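Local coordinates for amino acid ABC transporter, periplasmic amino acid-binding protein, putative (Streptococcus pneumoniae, PDB 4I62), which binds L-arginine and probably serves as the membrane-anchored substrate-binding lipoprotein that hands amino acids to an ABC transporter, at residues 38-43 against 82-87; 73-78 against 240-245. One frame throughout, in Å; residues are numbered along the deposited sequence.

In the fold
From the N terminus, the chain passes helix 33-38 and enters strand 40-45, makes the 54-65 hairpin, runs through helix 67-79 and comes back as strand 82-87. Contact 1 closes that first loop by pairing the two strands. Contact 2 starts inside it, on helix 67-79, and closes a much longer one: the chain goes out through the mixed sheet and returns as helix 236-251. The two loops therefore cross rather than nest. Their centres lie about 13 Å apart, and Leu41 and Leu83 of contact 1 pack on Ile75, Lys73 and Ala76 of contact 2, giving one layered unit of strands, helix and late-chain helix.

Contact 1: 38-43 against 82-87; sequences KGKLVV and ELELSP
Lys40 turns its CG in between its own backbone N and carbonyl carbon (chi1 65°) and then runs fully extended, while Glu84 holds CG anti to its N (chi1 -179°). Both side chains leave the same face of the sheet, and those torsions bring their tips together: Lys40 NZ forms a salt bridge with Glu84 OE1 at 2.7 Å, meeting the syn side of the carboxylate slightly out of its plane. The other oxygen, Glu84 OE2, lies 3.9 Å from Val42 CG2, with the Val42 and Glu84 side chains pointing the same way, side by side.

On the opposite face the packing is apolar. Leu83 CD1 reaches across to Val43 CG2 at 3.6 Å, and Leu85 CD2 comes to 4.3 Å from Val43 CB. Leu41 and Leu83 continue this layer onto helix 67-79.

Between the two faces five backbone bonds join the strands. Leu41 N to Glu82 O is 2.8 Å, and Glu84 O takes the N-H of Val43 at 2.9 Å; Gly39, Leu41 and Val43 return the favour with their carbonyls to Glu82, Glu84 and Ser86. Gly39 is the first residue to leave helix 33-38, with positive phi, and leads into the pairing.

Strand 82-87 is an edge strand of the parallel sheet, parallel to 40-45 after the intervening helix 67-79: a beta-alpha-beta crossover in the first lobe of the type II periplasmic binding protein fold.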
loop_
_atom_site.group_PDB
_atom_site.type_symbol
_atom_site.label_atom_id
_atom_site.label_comp_id
_atom_site.label_asym_id
_atom_site.label_seq_id
_atom_site.Cartn_x
_atom_site.Cartn_y
_atom_site.Cartn_z
ATOM N N LYS A 38 24.217 -13.501 -3.201
ATOM C CA LYS A 38 24.394 -12.724 -1.975
ATOM C C LYS A 38 23.648 -13.336 -0.793
ATOM O O LYS A 38 23.890 -12.952 0.358
ATOM C CB LYS A 38 24.066 -11.242 -2.160
ATOM C CG LYS A 38 22.595 -10.923 -2.139
ATOM C CD LYS A 38 22.379 -9.453 -2.471
ATOM C CE LYS A 38 20.898 -9.094 -2.492
ATOM N NZ LYS A 38 20.704 -7.700 -2.963
ATOM N N GLY A 39 22.741 -14.282 -1.065
ATOM C CA GLY A 39 22.104 -15.049 -0.008
ATOM C C GLY A 39 20.922 -14.388 0.676
ATOM O O GLY A 39 20.404 -14.933 1.665
ATOM N N LYS A 40 20.457 -13.261 0.146
ATOM C CA LYS A 40 19.340 -12.557 0.777
ATOM C C LYS A 40 18.593 -11.733 -0.258
ATOM O O LYS A 40 19.154 -11.390 -1.286
ATOM C CB LYS A 40 19.789 -11.695 1.950
ATOM C CG LYS A 40 20.684 -10.568 1.581
ATOM C CD LYS A 40 21.135 -9.903 2.877
ATOM C CE LYS A 40 21.962 -8.679 2.616
ATOM N NZ LYS A 40 22.390 -8.090 3.924
ATOM N N LEU A 41 17.320 -11.511 0.028
ATOM C CA LEU A 41 16.406 -10.751 -0.812
ATOM C C LEU A 41 16.032 -9.506 -0.010
ATOM O O LEU A 41 15.447 -9.627 1.062
ATOM C CB LEU A 41 15.139 -11.579 -1.090
ATOM C CG LEU A 41 14.031 -10.879 -1.898
ATOM C CD1 LEU A 41 14.449 -10.702 -3.341
ATOM C CD2 LEU A 41 12.731 -11.660 -1.774
ATOM N N VAL A 42 16.350 -8.315 -0.515
ATOM C CA VAL A 42 16.059 -7.070 0.198
ATOM C C VAL A 42 14.781 -6.447 -0.335
ATOM O O VAL A 42 14.681 -6.149 -1.523
ATOM C CB VAL A 42 17.238 -6.076 0.069
ATOM C CG1 VAL A 42 16.936 -4.814 0.871
ATOM C CG2 VAL A 42 18.569 -6.686 0.558
ATOM N N VAL A 43 13.789 -6.308 0.535
ATOM C CA VAL A 43 12.457 -5.818 0.146
ATOM C C VAL A 43 12.182 -4.470 0.804
ATOM O O VAL A 43 12.136 -4.361 2.029
ATOM C CB VAL A 43 11.389 -6.840 0.575
ATOM C CG1 VAL A 43 9.964 -6.306 0.286
ATOM C CG2 VAL A 43 11.578 -8.192 -0.160
ATOM N N GLU A 82 17.597 -15.725 2.368
ATOM C CA GLU A 82 17.026 -15.039 3.516
ATOM C C GLU A 82 16.224 -13.803 3.086
ATOM O O GLU A 82 16.533 -13.188 2.081
ATOM C CB GLU A 82 18.126 -14.596 4.478
ATOM C CG GLU A 82 19.087 -15.702 4.892
ATOM C CD GLU A 82 18.463 -16.694 5.847
ATOM O OE1 GLU A 82 17.321 -16.461 6.267
ATOM O OE2 GLU A 82 19.113 -17.697 6.188
ATOM N N LEU A 83 15.205 -13.460 3.847
ATOM C CA LEU A 83 14.481 -12.203 3.635
ATOM C C LEU A 83 15.030 -11.085 4.527
ATOM O O LEU A 83 15.205 -11.272 5.720
ATOM C CB LEU A 83 13.011 -12.405 3.959
ATOM C CG LEU A 83 12.125 -11.151 3.890
ATOM C CD1 LEU A 83 12.129 -10.568 2.484
ATOM C CD2 LEU A 83 10.733 -11.469 4.332
ATOM N N GLU A 84 15.300 -9.926 3.933
ATOM C CA GLU A 84 15.694 -8.737 4.699
ATOM C C GLU A 84 14.729 -7.612 4.348
ATOM O O GLU A 84 14.621 -7.221 3.181
ATOM C CB GLU A 84 17.123 -8.333 4.347
ATOM C CG GLU A 84 17.607 -7.143 5.102
ATOM C CD GLU A 84 19.034 -6.762 4.750
ATOM O OE1 GLU A 84 19.930 -7.603 4.934
ATOM O OE2 GLU A 84 19.258 -5.622 4.276
ATOM N N LEU A 85 14.000 -7.103 5.341
ATOM C CA LEU A 85 13.145 -5.956 5.125
ATOM C C LEU A 85 13.910 -4.663 5.201
ATOM O O LEU A 85 14.840 -4.526 5.994
ATOM C CB LEU A 85 12.022 -5.935 6.136
ATOM C CG LEU A 85 11.105 -7.137 6.141
ATOM C CD1 LEU A 85 10.021 -6.972 7.200
ATOM C CD2 LEU A 85 10.511 -7.433 4.748
ATOM N N SER A 86 13.492 -3.697 4.394
ATOM C CA SER A 86 14.093 -2.374 4.396
ATOM C C SER A 86 12.976 -1.359 4.541
ATOM O O SER A 86 12.420 -0.852 3.544
ATOM C CB SER A 86 14.836 -2.151 3.086
ATOM O OG SER A 86 15.622 -0.973 3.149
ATOM N N PRO A 87 12.552 -1.095 5.778
ATOM C CA PRO A 87 11.456 -0.135 5.972
ATOM C C PRO A 87 11.901 1.292 5.701
ATOM O O PRO A 87 13.026 1.673 6.055
ATOM C CB PRO A 87 11.054 -0.329 7.434
ATOM C CG PRO A 87 12.270 -0.871 8.118
ATOM C CD PRO A 87 13.026 -1.661 7.058
#

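Contact 2: 73-78 against 240-245; sequences KAIATE and EAVDKT
Glu78 reaches from helix 67-79 across to Thr245 and Lys244. CB sits 3.7 Å from Thr245 OG1. CG, anti to the backbone N, faces both that hydroxyl and Ala241, 4.4 Å from Ala241 CB. A bend at chi2 (63°) turns the carboxylate across Lys244 at about a right angle, CD and OE2 resting against Lys244 CD. OE1 makes a weak salt bridge to Lys244 NZ at 3.5 Å; with Lys244 modelled in two conformers, this whole end is doubtful. A water is a firmer partner, donating to Glu78 OE1 at 2.8 Å and also to Thr245 OG1.

The hydroxyl of Thr245 gives its own hydrogen to Ala241 O at 2.9 Å, one turn back, and this bond holds the side chain's rotation, with CG2 anti to the backbone N and directed across the interface. That carbonyl also accepts Thr245 N, from the opposite face of its plane. Thr245 CG2 meets Ala74 CB at 3.6 Å and also touches Ile75 CG1. Beside this, Ile75 CD1 packs on Val242 CG1 at 4.0 Å.

The axes of the two segments pass 9.3 Å apart, with 122° between their N-to-C directions and small side chains (Ala74, Ala241, Thr245) at the contact. With Ala76 turned the other way onto Leu83, helix 67-79 lies between the parallel sheet and helix 236-251, the layered alpha/beta build of a type II periplasmic binding protein lobe.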
loop_
_atom_site.group_PDB
_atom_site.type_symbol
_atom_site.label_atom_id
_atom_site.label_comp_id
_atom_site.label_asym_id
_atom_site.label_seq_id
_atom_site.Cartn_x
_atom_site.Cartn_y
_atom_site.Cartn_z
ATOM N N LYS A 73 8.145 -13.431 2.262
ATOM C CA LYS A 73 8.720 -14.672 2.793
ATOM C C LYS A 73 8.592 -15.818 1.789
ATOM O O LYS A 73 9.523 -16.621 1.625
ATOM C CB LYS A 73 7.998 -15.068 4.090
ATOM C CG LYS A 73 8.331 -14.225 5.305
ATOM C CD LYS A 73 7.451 -14.684 6.507
ATOM C CE LYS A 73 7.649 -13.847 7.754
ATOM N NZ LYS A 73 6.662 -14.298 8.774
ATOM N N ALA A 74 7.446 -15.909 1.131
ATOM C CA ALA A 74 7.242 -16.967 0.152
ATOM C C ALA A 74 8.195 -16.817 -1.032
ATOM O O ALA A 74 8.729 -17.804 -1.544
ATOM C CB ALA A 74 5.765 -17.029 -0.299
ATOM N N ILE A 75 8.407 -15.578 -1.495
ATOM C CA ILE A 75 9.343 -15.347 -2.586
ATOM C C ILE A 75 10.768 -15.704 -2.165
ATOM O O ILE A 75 11.495 -16.330 -2.911
ATOM C CB ILE A 75 9.229 -13.876 -3.095
ATOM C CG1 ILE A 75 7.837 -13.613 -3.650
ATOM C CG2 ILE A 75 10.341 -13.575 -4.093
ATOM C CD1 ILE A 75 7.540 -12.130 -3.849
ATOM N N ALA A 76 11.173 -15.282 -0.970
ATOM C CA ALA A 76 12.520 -15.581 -0.494
ATOM C C ALA A 76 12.715 -17.096 -0.388
ATOM O O ALA A 76 13.757 -17.602 -0.778
ATOM C CB ALA A 76 12.778 -14.904 0.844
ATOM N N THR A 77 11.710 -17.825 0.107
ATOM C CA THR A 77 11.771 -19.291 0.212
ATOM C C THR A 77 11.927 -19.902 -1.192
ATOM O O THR A 77 12.750 -20.818 -1.402
ATOM C CB THR A 77 10.479 -19.847 0.874
ATOM O OG1 THR A 77 10.426 -19.408 2.240
ATOM C CG2 THR A 77 10.453 -21.370 0.830
ATOM N N GLU A 78 11.158 -19.409 -2.165
ATOM C CA GLU A 78 11.259 -19.863 -3.562
ATOM C C GLU A 78 12.672 -19.692 -4.117
ATOM O O GLU A 78 13.173 -20.582 -4.813
ATOM C CB GLU A 78 10.235 -19.131 -4.451
ATOM C CG GLU A 78 10.351 -19.441 -5.946
ATOM C CD GLU A 78 10.094 -20.896 -6.262
ATOM O OE1 GLU A 78 9.251 -21.520 -5.572
ATOM O OE2 GLU A 78 10.731 -21.424 -7.208
ATOM N N GLU A 240 10.065 -14.077 -13.033
ATOM C CA GLU A 240 9.543 -15.458 -13.066
ATOM C C GLU A 240 9.336 -16.025 -11.658
ATOM O O GLU A 240 8.296 -16.664 -11.364
ATOM C CB GLU A 240 10.460 -16.379 -13.876
ATOM C CG GLU A 240 10.060 -17.858 -13.689
ATOM C CD GLU A 240 10.940 -18.817 -14.446
ATOM O OE1 GLU A 240 11.991 -18.384 -14.975
ATOM O OE2 GLU A 240 10.575 -20.009 -14.525
ATOM N N ALA A 241 10.351 -15.885 -10.820
ATOM C CA ALA A 241 10.240 -16.394 -9.475
ATOM C C ALA A 241 9.103 -15.746 -8.704
ATOM O O ALA A 241 8.360 -16.447 -7.988
ATOM C CB ALA A 241 11.562 -16.241 -8.734
ATOM N N VAL A 242 8.984 -14.433 -8.832
ATOM C CA VAL A 242 7.915 -13.731 -8.166
ATOM C C VAL A 242 6.562 -14.189 -8.699
ATOM O O VAL A 242 5.624 -14.450 -7.916
ATOM C CB VAL A 242 8.120 -12.205 -8.316
ATOM C CG1 VAL A 242 6.935 -11.483 -7.759
ATOM C CG2 VAL A 242 9.376 -11.748 -7.597
ATOM N N ASP A 243 6.434 -14.275 -10.014
ATOM C CA ASP A 243 5.142 -14.657 -10.612
ATOM C C ASP A 243 4.765 -16.108 -10.324
ATOM O O ASP A 243 3.585 -16.395 -10.152
ATOM C CB ASP A 243 5.157 -14.367 -12.116
ATOM C CG ASP A 243 4.996 -12.880 -12.403
ATOM O OD1 ASP A 243 4.791 -12.091 -11.443
ATOM O OD2 ASP A 243 5.033 -12.471 -13.556
ATOM N N LYS A 244 5.744 -17.019 -10.279
ATOM C CA LYS A 244 5.462 -18.393 -9.875
ATOM C C LYS A 244 4.854 -18.409 -8.471
ATOM O O LYS A 244 3.934 -19.164 -8.187
ATOM C CB LYS A 244 6.757 -19.213 -9.901
ATOM C CG LYS A 244 6.620 -20.620 -9.358
ATOM C CD LYS A 244 7.980 -21.303 -9.317
ATOM C CE LYS A 244 7.871 -22.786 -9.002
ATOM N NZ LYS A 244 7.061 -23.056 -7.789
ATOM N N THR A 245 5.410 -17.581 -7.589
ATOM C CA THR A 245 4.946 -17.510 -6.206
ATOM C C THR A 245 3.537 -16.925 -6.103
ATOM O O THR A 245 2.676 -17.483 -5.415
ATOM C CB THR A 245 5.952 -16.716 -5.335
ATOM O OG1 THR A 245 7.248 -17.277 -5.456
ATOM C CG2 THR A 245 5.544 -16.715 -3.874
HETATM O O HOH W 1 6.828 -20.202 -5.046
#